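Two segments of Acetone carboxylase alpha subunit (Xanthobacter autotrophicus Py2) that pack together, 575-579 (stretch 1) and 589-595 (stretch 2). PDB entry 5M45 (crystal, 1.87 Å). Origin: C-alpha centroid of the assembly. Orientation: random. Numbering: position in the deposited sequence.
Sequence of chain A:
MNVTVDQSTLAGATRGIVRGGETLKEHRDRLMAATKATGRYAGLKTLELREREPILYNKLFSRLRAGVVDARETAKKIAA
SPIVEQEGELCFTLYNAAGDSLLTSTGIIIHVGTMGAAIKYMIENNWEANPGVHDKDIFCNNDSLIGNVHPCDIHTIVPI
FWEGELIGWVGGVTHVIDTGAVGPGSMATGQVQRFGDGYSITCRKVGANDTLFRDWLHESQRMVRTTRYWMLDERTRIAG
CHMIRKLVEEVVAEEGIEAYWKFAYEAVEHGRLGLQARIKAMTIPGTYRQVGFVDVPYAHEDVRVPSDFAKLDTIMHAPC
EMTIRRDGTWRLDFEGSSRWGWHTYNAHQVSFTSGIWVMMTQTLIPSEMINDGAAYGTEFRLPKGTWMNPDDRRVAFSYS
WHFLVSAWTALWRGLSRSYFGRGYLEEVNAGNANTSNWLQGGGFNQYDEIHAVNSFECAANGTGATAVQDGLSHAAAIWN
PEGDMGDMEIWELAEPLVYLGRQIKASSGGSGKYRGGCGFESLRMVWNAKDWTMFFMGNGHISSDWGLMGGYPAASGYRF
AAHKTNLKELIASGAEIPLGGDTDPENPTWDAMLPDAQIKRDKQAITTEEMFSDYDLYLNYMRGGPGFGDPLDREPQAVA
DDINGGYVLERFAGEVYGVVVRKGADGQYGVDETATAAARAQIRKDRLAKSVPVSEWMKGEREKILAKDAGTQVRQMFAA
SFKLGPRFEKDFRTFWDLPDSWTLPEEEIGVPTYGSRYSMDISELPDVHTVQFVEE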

# COMPACT_ATOMS: atom_id res chain seq x y z
N ALA A 575 40.08 -26.59 8.86
CA ALA A 575 40.43 -25.48 9.78
C ALA A 575 39.36 -25.26 10.85
O ALA A 575 38.21 -25.69 10.68
CB ALA A 575 40.63 -24.19 8.99
N GLU A 576 39.72 -24.56 11.94
CA GLU A 576 38.75 -24.23 13.00
C GLU A 576 37.64 -23.38 12.40
O GLU A 576 37.89 -22.46 11.61
CB GLU A 576 39.30 -23.31 14.10
CG GLU A 576 40.54 -23.67 14.89
CD GLU A 576 40.77 -22.57 15.96
OE1 GLU A 576 40.14 -22.68 17.05
OE2 GLU A 576 41.54 -21.57 15.69
N ILE A 577 36.41 -23.67 12.81
CA ILE A 577 35.26 -22.86 12.37
C ILE A 577 34.45 -22.31 13.56
O ILE A 577 34.38 -22.96 14.61
CB ILE A 577 34.39 -23.59 11.34
CG1 ILE A 577 33.88 -24.90 11.87
CG2 ILE A 577 35.18 -23.84 10.07
CD1 ILE A 577 33.15 -25.68 10.78
N PRO A 578 33.90 -21.09 13.41
CA PRO A 578 33.05 -20.54 14.48
C PRO A 578 31.82 -21.42 14.74
O PRO A 578 31.08 -21.73 13.81
CB PRO A 578 32.60 -19.18 13.96
CG PRO A 578 33.56 -18.86 12.86
CD PRO A 578 34.05 -20.15 12.30
N LEU A 579 31.64 -21.84 16.01
CA LEU A 579 30.46 -22.59 16.44
C LEU A 579 30.02 -22.11 17.82
O LEU A 579 30.82 -21.47 18.57
CB LEU A 579 30.75 -24.09 16.49
CG LEU A 579 31.28 -24.79 15.21
CD1 LEU A 579 31.93 -26.14 15.60
CD2 LEU A 579 30.15 -24.94 14.18
N THR A 589 36.43 -15.29 20.36
CA THR A 589 37.27 -16.31 19.73
C THR A 589 37.04 -16.40 18.20
O THR A 589 37.97 -16.79 17.46
CB THR A 589 37.00 -17.70 20.32
OG1 THR A 589 35.62 -18.06 20.16
CG2 THR A 589 37.39 -17.73 21.80
N TRP A 590 35.84 -16.05 17.72
CA TRP A 590 35.52 -16.23 16.31
C TRP A 590 36.34 -15.36 15.34
O TRP A 590 36.71 -15.79 14.26
CB TRP A 590 34.02 -15.95 16.03
CG TRP A 590 33.06 -16.84 16.72
CD1 TRP A 590 33.29 -18.11 17.22
CD2 TRP A 590 31.67 -16.57 16.95
NE1 TRP A 590 32.13 -18.62 17.76
CE2 TRP A 590 31.12 -17.70 17.60
CE3 TRP A 590 30.84 -15.49 16.68
CZ2 TRP A 590 29.78 -17.77 17.98
CZ3 TRP A 590 29.50 -15.55 17.06
CH2 TRP A 590 28.98 -16.69 17.69
N ASP A 591 36.61 -14.13 15.73
CA ASP A 591 37.16 -13.12 14.80
C ASP A 591 38.53 -13.55 14.25
O ASP A 591 38.78 -13.44 13.05
CB ASP A 591 37.22 -11.74 15.48
CG ASP A 591 35.88 -11.25 16.00
OD1 ASP A 591 35.08 -12.09 16.51
OD2 ASP A 591 35.60 -10.02 15.91
N ALA A 592 39.37 -14.10 15.12
CA ALA A 592 40.70 -14.59 14.70
C ALA A 592 40.66 -15.82 13.78
O ALA A 592 41.65 -16.10 13.11
CB ALA A 592 41.56 -14.87 15.93
N MET A 593 39.54 -16.54 13.75
CA MET A 593 39.35 -17.70 12.86
C MET A 593 39.01 -17.29 11.42
O MET A 593 39.03 -18.14 10.51
CB MET A 593 38.20 -18.59 13.38
CG MET A 593 38.35 -19.15 14.79
SD MET A 593 36.87 -20.13 15.26
CE MET A 593 37.13 -20.33 17.01
N LEU A 594 38.69 -16.01 11.20
CA LEU A 594 38.23 -15.49 9.92
C LEU A 594 39.13 -14.34 9.47
O LEU A 594 38.67 -13.21 9.33
CB LEU A 594 36.78 -15.00 10.05
CG LEU A 594 35.74 -16.00 10.58
CD1 LEU A 594 34.39 -15.31 10.77
CD2 LEU A 594 35.58 -17.20 9.66
N PRO A 595 40.43 -14.64 9.21
CA PRO A 595 41.39 -13.58 8.86
C PRO A 595 41.05 -12.79 7.58
O PRO A 595 41.51 -11.68 7.44
CB PRO A 595 42.73 -14.34 8.71
CG PRO A 595 42.32 -15.74 8.34
CD PRO A 595 41.05 -15.97 9.12
O HOH W 1 39.97 -20.76 10.91

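The contact between 575-579 and 589-595 is a small, mainly apolar packing of an irregular, extended segment against a short turn of helical backbone conformation, centred on Pro578 and fastened by one direct hydrogen bond and one bridging water. It buries 328 Å² in total, and Pro578 and Met593 each contribute 85 Å² of this.

Pro578 touches three residues of the second stretch. Its CB lies 3.7 Å from the centroid of the five-membered ring of Trp590, only 19° off the ring normal, so this methylene sits over the indole face in a CH-pi contact; the closest atoms are Pro578 CB and Trp590 CD1, at 3.5 Å. Elsewhere on the pyrrolidine ring, Pro578 CD is 4.1 Å from Met593 SD and Pro578 CG is 4.1 Å from Leu594 CD2.

The same indole also serves as a polar anchor. Trp590 NE1 donates a hydrogen bond to Leu579 O (3.2 Å between these atoms, N-H...O angle 150°), and because this carbonyl oxygen lies at the ring edge, near its plane, the bond leaves the face free for Pro578. The side chain of Leu579 takes no part, its CA-to-CB bond pointing away from the second stretch.

Met593 points toward the first stretch, and its extended side chain (chi1 m, chi2 and chi3 t) reaches across the backbone there. Met593 SD comes within 3.7 Å of Ile577 C and 3.6 Å of Pro578 N, thus resting against the peptide link between these residues, while Met593 CE reaches to 3.8 Å from Glu576 OE1. Water 1 joins the two backbones, donating to Glu576 O and to Met593 O, each 2.8 Å from the water oxygen. Within the turn, Met593 N donates a hydrogen bond to Trp590 O at 3.0 Å, linking two of the residues that contact Pro578.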